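Local coordinates for protein inositol-1-monophosphatase SuhB (Mycobacterium tuberculosis, PDB 2Q74) that probably removes the phosphate from inositol 1-phosphate, with magnesium as cofactor, to give free myo-inositol for mycobacterial metabolism, at residues R27-E32 and V56-T61; R65-R70 and L103-G108; N17-A22 and A133-D138. All coordinates share one frame; numbering follows the deposited sequence.

The three contacts show how a helical layer is fastened to the sheet that carries part of the probable metal site. Contact 3 seats helix 8-33 on a strand of that sheet, contact 2 brings helix 55-74 against the DPIDG corner, and contact 1 packs the two helices together. Contacts 2 and 3, with centres about 9 Å apart, are joined by a salt bridge of 2.9 Å between R70 NE and E21 OE1 and by L67 CD2, which lies 3.9 Å from A22 CB. Contacts 1 and 2, whose centres are about 11 Å apart, touch where V59 CG1 meets I106 CD1 at 3.7 Å. Contact 2 contains D104, I106 and D107, which probably bind magnesium.

Contact 1: R27-E32 and V56-T61; sequences RGRRAE and VTVVDT
R29 and V59 mark the place where two helical segments pass each other, their CA atoms 6.4 Å apart. The short axes of 27-32 and 56-61 approach to 10.0 Å and run at 151°, nearly antiparallel, a separation that accommodates the valine and arginine side chains. V59 supplies a forked surface: its methyls CG1 and CG2 are each 4.1 Å from R29 CB, so the first carbon of the arginine rests against both branches. V59 CG2 also approaches the backbone of the facing helix, 4.4 Å from R30 N. Beyond CB the arginine turns rather than stretching out. With chi2 and chi3 both near -67°, its chain doubles round and crosses V58 at about a right angle, and R29 NH2 comes 3.4 Å from V58 CG1, the methyl lying at the edge of the guanidinium. Two acids fix the direction of the charged group. On its own helix, R29 NH1 donates to E32 OE1 at 3.0 Å, with the oxygen close to the guanidinium plane and an N-H...O angle of 152°. NH2 forms a salt bridge to D62, one residue past 56-61, so the arginine ties the two helices electrostatically although no hydrogen bond links the segments themselves. The contact thus has an aliphatic side and a charged side. Toward the protein interior, V59 continues onto F112 of helix 109-114 and I106 of strand 106-107, while R30 makes cation-pi contacts with F34 and F112; helix 55-74 here borders the probable metal-site corner of the sheet.

Contact 2: R65-R70 and L103-G108; sequences RLLRDR and LDPIDG
L67 meets L103 and the ring of P105, and neither partner offers it a planar group. The flat group of the corner is the carboxylate of D104, whose CB points away from the helical segment. From above the plane of that carboxylate, 56° out of it, the backbone N of I106 donates to D104 OD1 at 3.2 Å. This is an Asx turn, and it helps to hold the aspartate across the bend at P105. Carboxylates of E83 and D235 stand close to D104 as well, as would suit a site built around magnesium. The contact itself is apolar: L67 against L103 and P105. The methyl CD1 of L67, carried outward by an extended chi2 of 167°, reaches L103 CG at 4.3 Å and P105 CG at 4.5 Å, and thereby touches both L103 and the P105 corner. L103 has its CG tucked between its own backbone N and carbonyl carbon (chi1 59°) and packs also on I80 of the neighbouring strand. L67 packs on L18 of helix 8-33 too, so this leucine is shared by two helices and a sheet. P105 is flanked further by D60, T63 and E64 of helix 55-74. The chemistry therefore divides: apolar packing joins the two segments, with no hydrogen bond between them, whereas the carboxylate of D104 lies away from segment 65-70, among E83, D235 and D60, where the DPIDG sequence, a signature of this family, probably binds magnesium and substrate.

Contact 3: N17-A22 and A133-D138; sequences NLAAEA and AGAVAD
A19 of a helix and A137 of a strand bring their CA atoms within 5.5 Å, the helix passing obliquely over the strand. The close approach is consistent with the small side chains at the interface. A19 CB settles between two residues of the strand, 3.9 Å from A137 CB and 4.0 Å from A135 CB. Those two methyls belong to alternate positions, so both project from the same face of the sheet; A135 CB and A137 CB stand 6.6 Å apart, and the single methyl of A19 sits in the interval. A137 reaches further, to the backbone: its CB is 3.6 Å from the carbonyl O of A19, a van der Waals contact along the helix surface. All three alanines are buried, and no hydrogen bond passes between the segments. V136, between them in sequence, points to the other face. The helix repeats the same device one turn earlier and one turn later, with A15 packing on A135 and A23 on A137, so that alanines spaced four apart form a smooth ridge lying on the strand. A19 and A22 also meet I123 and V121 of the adjacent strand 120-127, to which A135 and A137 are tied by backbone hydrogen bonds. On its other flank the strand is bonded to strand 143-148. Strand 130-138 is accordingly an inner member of the large mixed sheet, and a helix laid closely against it belongs to the layered alpha-beta-alpha-beta-alpha sandwich of the inositol monophosphatase fold.

Contact 1: R27-E32 and V56-T61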
loop_
_atom_site.group_PDB
_atom_site.type_symbol
_atom_site.label_atom_id
_atom_site.label_comp_id
_atom_site.label_asym_id
_atom_site.label_seq_id
_atom_site.Cartn_x
_atom_site.Cartn_y
_atom_site.Cartn_z
ATOM N N ARG A 27 3.632 13.423 12.402
ATOM C CA ARG A 27 4.618 13.546 11.356
ATOM C C ARG A 27 5.907 14.108 11.956
ATOM O O ARG A 27 7.013 13.627 11.685
ATOM C CB ARG A 27 4.000 14.449 10.295
ATOM C CG ARG A 27 4.810 14.738 9.097
ATOM C CD ARG A 27 3.981 14.661 7.816
ATOM N NE ARG A 27 2.583 15.092 7.911
ATOM C CZ ARG A 27 2.154 16.348 8.037
ATOM N NH1 ARG A 27 3.012 17.351 8.149
ATOM N NH2 ARG A 27 0.853 16.605 8.062
ATOM N N GLY A 28 5.753 15.089 12.836
ATOM C CA GLY A 28 6.888 15.682 13.519
ATOM C C GLY A 28 7.480 14.835 14.627
ATOM O O GLY A 28 8.702 14.749 14.773
ATOM N N ARG A 29 6.615 14.231 15.434
ATOM C CA ARG A 29 7.063 13.388 16.539
ATOM C C ARG A 29 7.775 12.125 16.056
ATOM O O ARG A 29 8.752 11.693 16.669
ATOM C CB ARG A 29 5.886 13.003 17.431
ATOM C CG ARG A 29 5.489 14.058 18.453
ATOM C CD ARG A 29 6.586 14.263 19.532
ATOM N NE ARG A 29 6.738 13.087 20.388
ATOM C CZ ARG A 29 7.863 12.717 21.012
ATOM N NH1 ARG A 29 8.988 13.409 20.895
ATOM N NH2 ARG A 29 7.864 11.615 21.755
ATOM N N ARG A 30 7.286 11.540 14.963
ATOM C CA ARG A 30 7.912 10.355 14.392
ATOM C C ARG A 30 9.370 10.646 14.038
ATOM O O ARG A 30 10.248 9.856 14.351
ATOM C CB ARG A 30 7.130 9.830 13.163
ATOM C CG ARG A 30 7.749 8.549 12.572
ATOM C CD ARG A 30 6.977 7.910 11.409
ATOM N NE ARG A 30 7.925 7.305 10.473
ATOM C CZ ARG A 30 8.666 6.216 10.705
ATOM N NH1 ARG A 30 8.556 5.544 11.828
ATOM N NH2 ARG A 30 9.506 5.774 9.788
ATOM N N ALA A 31 9.615 11.787 13.399
ATOM C CA ALA A 31 10.962 12.182 12.989
ATOM C C ALA A 31 11.902 12.334 14.184
ATOM O O ALA A 31 13.072 11.946 14.119
ATOM C CB ALA A 31 10.908 13.472 12.181
ATOM N N GLU A 32 11.393 12.869 15.284
ATOM C CA GLU A 32 12.197 13.010 16.506
ATOM C C GLU A 32 12.545 11.645 17.106
ATOM O O GLU A 32 13.711 11.278 17.212
ATOM C CB GLU A 32 11.470 13.865 17.547
ATOM C CG GLU A 32 11.161 15.279 17.072
ATOM C CD GLU A 32 10.417 16.102 18.088
ATOM O OE1 GLU A 32 9.942 15.537 19.086
ATOM O OE2 GLU A 32 10.285 17.319 17.881
ATOM N N VAL A 56 6.375 3.566 19.067
ATOM C CA VAL A 56 5.064 3.907 18.546
ATOM C C VAL A 56 4.099 4.149 19.708
ATOM O O VAL A 56 3.193 4.966 19.588
ATOM C CB VAL A 56 4.511 2.812 17.585
ATOM C CG1 VAL A 56 4.360 1.473 18.280
ATOM C CG2 VAL A 56 3.175 3.245 16.998
ATOM N N THR A 57 4.289 3.446 20.831
ATOM C CA THR A 57 3.463 3.664 22.031
ATOM C C THR A 57 3.604 5.106 22.508
ATOM O O THR A 57 2.624 5.730 22.941
ATOM C CB THR A 57 3.852 2.711 23.196
ATOM O OG1 THR A 57 3.525 1.358 22.845
ATOM C CG2 THR A 57 3.136 3.091 24.499
ATOM N N VAL A 58 4.816 5.637 22.386
ATOM C CA VAL A 58 5.109 6.991 22.818
ATOM C C VAL A 58 4.343 8.001 21.978
ATOM O O VAL A 58 3.633 8.828 22.525
ATOM C CB VAL A 58 6.631 7.296 22.763
ATOM C CG1 VAL A 58 6.900 8.719 23.173
ATOM C CG2 VAL A 58 7.381 6.357 23.679
ATOM N N VAL A 59 4.476 7.920 20.658
ATOM C CA VAL A 59 3.847 8.891 19.770
ATOM C C VAL A 59 2.331 8.786 19.838
ATOM O O VAL A 59 1.626 9.797 19.791
ATOM C CB VAL A 59 4.285 8.723 18.320
ATOM C CG1 VAL A 59 3.514 9.697 17.453
ATOM C CG2 VAL A 59 5.771 8.935 18.176
ATOM N N ASP A 60 1.852 7.552 19.964
ATOM C CA ASP A 60 0.429 7.264 20.049
ATOM C C ASP A 60 -0.170 7.960 21.269
ATOM O O ASP A 60 -1.187 8.644 21.162
ATOM C CB ASP A 60 0.209 5.748 20.110
ATOM C CG ASP A 60 -1.213 5.353 19.845
ATOM O OD1 ASP A 60 -1.727 5.656 18.740
ATOM O OD2 ASP A 60 -1.818 4.716 20.737
ATOM N N THR A 61 0.488 7.822 22.412
ATOM C CA THR A 61 0.031 8.455 23.641
ATOM C C THR A 61 0.088 9.973 23.552
ATOM O O THR A 61 -0.855 10.663 23.936
ATOM C CB THR A 61 0.897 8.033 24.837
ATOM O OG1 THR A 61 1.071 6.615 24.815
ATOM C CG2 THR A 61 0.232 8.450 26.137
#

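Contact 2: R65-R70 and L103-G108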
loop_
_atom_site.group_PDB
_atom_site.type_symbol
_atom_site.label_atom_id
_atom_site.label_comp_id
_atom_site.label_asym_id
_atom_site.label_seq_id
_atom_site.Cartn_x
_atom_site.Cartn_y
_atom_site.Cartn_z
ATOM N N ARG A 65 -3.002 12.609 23.821
ATOM C CA ARG A 65 -3.015 13.743 24.735
ATOM C C ARG A 65 -3.354 15.053 24.003
ATOM O O ARG A 65 -4.192 15.820 24.463
ATOM C CB ARG A 65 -1.675 13.864 25.488
ATOM C CG ARG A 65 -1.817 14.607 26.801
ATOM C CD ARG A 65 -0.526 14.743 27.572
ATOM N NE ARG A 65 0.028 13.451 27.988
ATOM C CZ ARG A 65 1.096 12.854 27.451
ATOM N NH1 ARG A 65 1.770 13.411 26.451
ATOM N NH2 ARG A 65 1.498 11.679 27.921
ATOM N N LEU A 66 -2.707 15.295 22.866
ATOM C CA LEU A 66 -2.970 16.478 22.052
ATOM C C LEU A 66 -4.443 16.588 21.734
ATOM O O LEU A 66 -5.046 17.639 21.890
ATOM C CB LEU A 66 -2.164 16.415 20.747
ATOM C CG LEU A 66 -2.204 17.600 19.762
ATOM C CD1 LEU A 66 -1.038 17.519 18.792
ATOM C CD2 LEU A 66 -3.499 17.675 18.996
ATOM N N LEU A 67 -5.021 15.483 21.291
ATOM C CA LEU A 67 -6.421 15.452 20.877
ATOM C C LEU A 67 -7.394 15.656 22.034
ATOM O O LEU A 67 -8.415 16.337 21.878
ATOM C CB LEU A 67 -6.727 14.132 20.185
ATOM C CG LEU A 67 -6.167 13.988 18.777
ATOM C CD1 LEU A 67 -6.265 12.546 18.333
ATOM C CD2 LEU A 67 -6.900 14.892 17.805
ATOM N N ARG A 68 -7.081 15.056 23.179
ATOM C CA ARG A 68 -7.905 15.210 24.371
ATOM C C ARG A 68 -7.909 16.650 24.875
ATOM O O ARG A 68 -8.964 17.182 25.212
ATOM C CB ARG A 68 -7.431 14.262 25.473
ATOM C CG ARG A 68 -7.824 12.800 25.229
ATOM C CD ARG A 68 -7.380 11.876 26.366
ATOM N NE ARG A 68 -7.717 10.475 26.095
ATOM C CZ ARG A 68 -8.908 9.910 26.312
ATOM N NH1 ARG A 68 -9.921 10.606 26.823
ATOM N NH2 ARG A 68 -9.086 8.628 26.013
ATOM N N ASP A 69 -6.729 17.271 24.915
ATOM C CA ASP A 69 -6.591 18.657 25.346
ATOM C C ASP A 69 -7.342 19.574 24.404
ATOM O O ASP A 69 -8.133 20.392 24.839
ATOM C CB ASP A 69 -5.113 19.068 25.415
ATOM C CG ASP A 69 -4.334 18.301 26.488
ATOM O OD1 ASP A 69 -4.962 17.792 27.439
ATOM O OD2 ASP A 69 -3.088 18.203 26.385
ATOM N N ARG A 70 -7.117 19.420 23.110
ATOM C CA ARG A 70 -7.759 20.286 22.130
ATOM C C ARG A 70 -9.278 20.149 22.166
ATOM O O ARG A 70 -10.012 21.105 21.933
ATOM C CB ARG A 70 -7.218 19.993 20.730
ATOM C CG ARG A 70 -5.763 20.418 20.523
ATOM C CD ARG A 70 -5.633 21.916 20.407
ATOM N NE ARG A 70 -6.284 22.406 19.196
ATOM C CZ ARG A 70 -7.023 23.506 19.114
ATOM N NH1 ARG A 70 -7.258 24.248 20.182
ATOM N NH2 ARG A 70 -7.544 23.861 17.958
ATOM N N LEU A 103 -11.713 8.154 18.751
ATOM C CA LEU A 103 -10.496 8.435 18.029
ATOM C C LEU A 103 -9.361 7.414 18.091
ATOM O O LEU A 103 -9.292 6.589 18.998
ATOM C CB LEU A 103 -10.029 9.861 18.315
ATOM C CG LEU A 103 -9.690 10.395 19.698
ATOM C CD1 LEU A 103 -10.387 11.750 19.869
ATOM C CD2 LEU A 103 -10.113 9.486 20.779
ATOM N N ASP A 104 -8.530 7.451 17.048
ATOM C CA ASP A 104 -7.285 6.701 16.978
ATOM C C ASP A 104 -6.193 7.624 16.421
ATOM O O ASP A 104 -6.227 8.014 15.243
ATOM C CB ASP A 104 -7.400 5.451 16.105
ATOM C CG ASP A 104 -6.202 4.511 16.274
ATOM O OD1 ASP A 104 -5.236 4.905 16.952
ATOM O OD2 ASP A 104 -6.215 3.382 15.746
ATOM N N PRO A 105 -5.216 7.973 17.264
ATOM C CA PRO A 105 -4.095 8.810 16.837
ATOM C C PRO A 105 -3.221 8.199 15.735
ATOM O O PRO A 105 -2.693 8.927 14.893
ATOM C CB PRO A 105 -3.272 8.962 18.112
ATOM C CG PRO A 105 -4.228 8.654 19.217
ATOM C CD PRO A 105 -5.108 7.605 18.680
ATOM N N ILE A 106 -3.040 6.884 15.767
ATOM C CA ILE A 106 -2.268 6.202 14.739
ATOM C C ILE A 106 -2.904 4.856 14.414
ATOM O O ILE A 106 -2.706 3.870 15.137
ATOM C CB ILE A 106 -0.795 5.963 15.168
ATOM C CG1 ILE A 106 -0.106 7.274 15.600
ATOM C CG2 ILE A 106 -0.026 5.278 14.016
ATOM C CD1 ILE A 106 1.217 7.059 16.291
ATOM N N ASP A 107 -3.689 4.840 13.337
ATOM C CA ASP A 107 -4.227 3.612 12.765
ATOM C C ASP A 107 -3.248 3.124 11.706
ATOM O O ASP A 107 -2.968 3.809 10.730
ATOM C CB ASP A 107 -5.592 3.852 12.130
ATOM C CG ASP A 107 -6.192 2.586 11.553
ATOM O OD1 ASP A 107 -5.887 1.470 12.032
ATOM O OD2 ASP A 107 -6.995 2.688 10.614
ATOM N N GLY A 108 -2.717 1.936 11.918
ATOM C CA GLY A 108 -1.642 1.412 11.099
ATOM C C GLY A 108 -0.342 1.607 11.827
ATOM O O GLY A 108 0.528 2.303 11.331
#

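Contact 3: N17-A22 and A133-D138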
loop_
_atom_site.group_PDB
_atom_site.type_symbol
_atom_site.label_atom_id
_atom_site.label_comp_id
_atom_site.label_asym_id
_atom_site.label_seq_id
_atom_site.Cartn_x
_atom_site.Cartn_y
_atom_site.Cartn_z
ATOM N N ASN A 17 -10.119 19.814 11.440
ATOM C CA ASN A 17 -9.057 20.602 12.029
ATOM C C ASN A 17 -8.206 19.786 12.983
ATOM O O ASN A 17 -6.985 19.839 12.930
ATOM C CB ASN A 17 -9.656 21.803 12.736
ATOM C CG ASN A 17 -10.231 22.814 11.775
ATOM O OD1 ASN A 17 -9.810 22.915 10.638
ATOM N ND2 ASN A 17 -11.196 23.569 12.234
ATOM N N LEU A 18 -8.853 19.017 13.841
ATOM C CA LEU A 18 -8.126 18.185 14.787
ATOM C C LEU A 18 -7.310 17.102 14.091
ATOM O O LEU A 18 -6.157 16.850 14.469
ATOM C CB LEU A 18 -9.072 17.543 15.795
ATOM C CG LEU A 18 -9.682 18.465 16.837
ATOM C CD1 LEU A 18 -10.287 17.630 17.922
ATOM C CD2 LEU A 18 -8.651 19.394 17.423
ATOM N N ALA A 19 -7.906 16.476 13.077
ATOM C CA ALA A 19 -7.219 15.470 12.286
ATOM C C ALA A 19 -5.943 16.051 11.654
ATOM O O ALA A 19 -4.842 15.462 11.772
ATOM C CB ALA A 19 -8.146 14.917 11.217
ATOM N N ALA A 20 -6.079 17.214 11.019
ATOM C CA ALA A 20 -4.951 17.870 10.337
ATOM C C ALA A 20 -3.856 18.252 11.323
ATOM O O ALA A 20 -2.662 18.021 11.067
ATOM C CB ALA A 20 -5.402 19.103 9.575
ATOM N N GLU A 21 -4.268 18.849 12.440
ATOM C CA GLU A 21 -3.349 19.173 13.529
ATOM C C GLU A 21 -2.572 17.961 13.996
ATOM O O GLU A 21 -1.357 17.976 14.039
ATOM C CB GLU A 21 -4.123 19.696 14.731
ATOM C CG GLU A 21 -4.414 21.157 14.745
ATOM C CD GLU A 21 -5.097 21.543 16.033
ATOM O OE1 GLU A 21 -4.512 21.300 17.114
ATOM O OE2 GLU A 21 -6.239 22.047 15.964
ATOM N N ALA A 22 -3.301 16.921 14.373
ATOM C CA ALA A 22 -2.715 15.710 14.932
ATOM C C ALA A 22 -1.777 15.031 13.922
ATOM O O ALA A 22 -0.702 14.560 14.294
ATOM C CB ALA A 22 -3.807 14.765 15.401
ATOM N N ALA A 133 -20.398 12.665 11.995
ATOM C CA ALA A 133 -19.337 13.393 11.317
ATOM C C ALA A 133 -17.983 12.766 11.605
ATOM O O ALA A 133 -17.785 12.119 12.633
ATOM C CB ALA A 133 -19.348 14.844 11.745
ATOM N N GLY A 134 -17.048 12.955 10.687
ATOM C CA GLY A 134 -15.780 12.261 10.800
ATOM C C GLY A 134 -14.684 12.813 9.926
ATOM O O GLY A 134 -14.949 13.512 8.957
ATOM N N ALA A 135 -13.447 12.487 10.273
ATOM C CA ALA A 135 -12.296 12.942 9.479
ATOM C C ALA A 135 -11.164 11.966 9.631
ATOM O O ALA A 135 -10.842 11.568 10.759
ATOM C CB ALA A 135 -11.853 14.333 9.909
ATOM N N VAL A 136 -10.574 11.551 8.515
ATOM C CA VAL A 136 -9.389 10.673 8.562
ATOM C C VAL A 136 -8.268 11.374 7.852
ATOM O O VAL A 136 -8.386 11.750 6.687
ATOM C CB VAL A 136 -9.614 9.302 7.854
ATOM C CG1 VAL A 136 -8.302 8.459 7.843
ATOM C CG2 VAL A 136 -10.757 8.527 8.486
ATOM N N ALA A 137 -7.167 11.550 8.553
ATOM C CA ALA A 137 -6.011 12.268 7.994
ATOM C C ALA A 137 -5.021 11.226 7.574
ATOM O O ALA A 137 -4.605 10.452 8.407
ATOM C CB ALA A 137 -5.385 13.179 9.032
ATOM N N ASP A 138 -4.673 11.206 6.292
ATOM C CA ASP A 138 -3.589 10.380 5.755
ATOM C C ASP A 138 -2.288 11.136 6.009
ATOM O O ASP A 138 -1.893 12.013 5.231
ATOM C CB ASP A 138 -3.804 10.135 4.242
ATOM C CG ASP A 138 -2.750 9.188 3.611
ATOM O OD1 ASP A 138 -1.652 8.994 4.179
ATOM O OD2 ASP A 138 -3.036 8.658 2.499
#